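Local coordinates for snrnp sm-like protein (Pyrococcus abyssi, PDB 1H64) that assembles into a heptameric Sm core that binds RNA, with features of RNA binding common to archaea and eukarya, at the interface of chains A and B. Sequence-based numbering; all coordinates share one arbitrary frame. Chains: chain A/B, Snrnp sm-like protein.

The interface of chains A and B. Residues chain A 67-68; chain B 21, 27, 62-63, 66.
The guanidinium of B:Arg63 meets A:Val67 at its edge, with the backbone carbonyl oxygen of A:Val67 lying in the guanidinium plane. NH1 donates to A:Val67 O at 2.7 Å and approaches within the carbonyl plane, at a C=O...N angle of 151°. A:Val67 O also lies close to the amide plane of B:Asn66, whose ND2 donates to it at 3.1 Å, tilted somewhat from the carbonyl plane. The third flat group, the B:Phe27 ring, has B:Ile62 CG2 over the rim of one face; it is more peripheral to the interface, its CE1 4.4 Å from A:Leu68 CD2.

Two side-chain donors from one subunit thus grip one main-chain oxygen of the next. The bend of B:Arg63 at chi3 (59°) brings NH1 back to this oxygen; CD, set by the earlier torsions, lies 3.9 Å from A:Val67 CB. A weak bond from B:Asn66 ND2 to B:Arg63 O may help steady the amide. At the next residue of chain A, A:Leu68 O accepts from the backbone N of B:Arg63 at 3.0 Å, a main-chain link next to the end of strand 60-62. B:Ile62, B:Arg63 and B:Asn66 belong to the Sm2 motif, whose arginine is in this family a residue of the RNA-binding site; here the motif also joins neighbouring subunits of the heptameric ring. Because both acceptors are main-chain carbonyls, the bonds probably help hold the course of chain A.

The side chain of A:Leu68 supplies much of the apolar contact. With CG anti to the backbone N (chi1 172°), it extends into chain B and meets B:Leu21 tip to tip, CD1 to CD2 at 3.6 Å. It crosses B:Asn66 at a slant, where A:Leu68 CD1 rests 3.5 Å from B:Asn66 CB.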
ATOM      1  N   VAL A  67      -5.520  10.683  -3.504  1.00 18.99           N
ATOM      2  CA  VAL A  67      -6.847  11.295  -3.477  1.00 21.33           C
ATOM      3  C   VAL A  67      -7.967  10.475  -2.861  1.00 20.65           C
ATOM      4  O   VAL A  67      -8.122   9.287  -3.163  1.00 20.04           O
ATOM      5  CB  VAL A  67      -7.282  11.734  -4.923  1.00 17.97           C
ATOM      6  CG1 VAL A  67      -8.677  12.355  -4.891  1.00 21.25           C
ATOM      7  CG2 VAL A  67      -6.303  12.780  -5.485  1.00 22.29           C
ATOM      8  N   LEU A  68      -8.737  11.110  -1.975  1.00 18.64           N
ATOM      9  CA  LEU A  68      -9.890  10.466  -1.349  1.00 17.93           C
ATOM     10  C   LEU A  68     -11.105  10.735  -2.243  1.00 22.28           C
ATOM     11  O   LEU A  68     -11.876   9.826  -2.581  1.00 18.48           O
ATOM     12  CB  LEU A  68     -10.160  11.057   0.042  1.00 23.87           C
ATOM     13  CG  LEU A  68     -11.453  10.585   0.717  1.00 27.74           C
ATOM     14  CD1 LEU A  68     -11.317   9.124   1.114  1.00 29.54           C
ATOM     15  CD2 LEU A  68     -11.756  11.437   1.961  1.00 34.11           C
TER
ATOM     16  N   LEU B  21     -15.705   4.690   5.060  1.00 24.82           N
ATOM     17  CA  LEU B  21     -14.269   4.842   4.897  1.00 31.30           C
ATOM     18  C   LEU B  21     -13.603   4.367   6.185  1.00 35.37           C
ATOM     19  O   LEU B  21     -14.240   4.276   7.227  1.00 38.15           O
ATOM     20  CB  LEU B  21     -13.916   6.315   4.665  1.00 31.73           C
ATOM     21  CG  LEU B  21     -13.757   6.933   3.271  1.00 35.89           C
ATOM     22  CD1 LEU B  21     -14.741   6.345   2.280  1.00 28.70           C
ATOM     23  CD2 LEU B  21     -13.944   8.459   3.408  1.00 33.52           C
ATOM     24  N   PHE B  27     -19.619   8.659   3.835  1.00 27.01           N
ATOM     25  CA  PHE B  27     -20.329   9.540   2.921  1.00 25.01           C
ATOM     26  C   PHE B  27     -21.703   8.902   2.746  1.00 29.52           C
ATOM     27  O   PHE B  27     -21.833   7.677   2.774  1.00 26.42           O
ATOM     28  CB  PHE B  27     -19.668   9.610   1.548  1.00 25.41           C
ATOM     29  CG  PHE B  27     -18.496  10.537   1.467  1.00 30.90           C
ATOM     30  CD1 PHE B  27     -17.195  10.039   1.507  1.00 24.63           C
ATOM     31  CD2 PHE B  27     -18.690  11.905   1.304  1.00 29.14           C
ATOM     32  CE1 PHE B  27     -16.096  10.900   1.382  1.00 35.26           C
ATOM     33  CE2 PHE B  27     -17.606  12.768   1.179  1.00 29.76           C
ATOM     34  CZ  PHE B  27     -16.307  12.268   1.216  1.00 31.13           C
ATOM     35  N   ILE B  62     -15.656   9.577  -5.325  1.00 19.97           N
ATOM     36  CA  ILE B  62     -14.851   9.000  -4.255  1.00 18.66           C
ATOM     37  C   ILE B  62     -14.070   7.773  -4.774  1.00 22.55           C
ATOM     38  O   ILE B  62     -14.638   6.883  -5.417  1.00 18.41           O
ATOM     39  CB  ILE B  62     -15.716   8.551  -3.062  1.00 21.53           C
ATOM     40  CG1 ILE B  62     -16.474   7.295  -3.423  1.00 31.88           C
ATOM     41  CG2 ILE B  62     -16.713   9.653  -2.666  1.00 25.50           C
ATOM     42  CD1 ILE B  62     -16.742   6.396  -2.232  1.00 37.12           C
ATOM     43  N   ARG B  63     -12.773   7.726  -4.498  1.00 20.88           N
ATOM     44  CA  ARG B  63     -11.945   6.609  -4.987  1.00 19.90           C
ATOM     45  C   ARG B  63     -12.133   5.354  -4.149  1.00 15.74           C
ATOM     46  O   ARG B  63     -12.064   5.390  -2.916  1.00 17.12           O
ATOM     47  CB  ARG B  63     -10.477   7.027  -5.024  1.00 13.62           C
ATOM     48  CG  ARG B  63     -10.182   8.000  -6.153  1.00 18.82           C
ATOM     49  CD  ARG B  63      -8.706   8.339  -6.253  1.00 24.54           C
ATOM     50  NE  ARG B  63      -7.875   7.154  -6.481  1.00 22.63           N
ATOM     51  CZ  ARG B  63      -7.172   6.535  -5.533  1.00 19.74           C
ATOM     52  NH1 ARG B  63      -7.188   6.974  -4.268  1.00 16.40           N
ATOM     53  NH2 ARG B  63      -6.444   5.477  -5.851  1.00 19.15           N
ATOM     54  N   ASN B  66     -10.010   3.845  -0.950  1.00 22.12           N
ATOM     55  CA  ASN B  66     -10.190   4.294   0.427  1.00 22.63           C
ATOM     56  C   ASN B  66     -11.457   3.701   1.045  1.00 20.76           C
ATOM     57  O   ASN B  66     -11.744   3.913   2.212  1.00 20.15           O
ATOM     58  CB  ASN B  66     -10.330   5.821   0.467  1.00 30.75           C
ATOM     59  CG  ASN B  66      -9.247   6.545  -0.315  1.00 34.52           C
ATOM     60  OD1 ASN B  66      -8.101   6.612   0.110  1.00 43.16           O
ATOM     61  ND2 ASN B  66      -9.615   7.093  -1.468  1.00 34.05           N
TER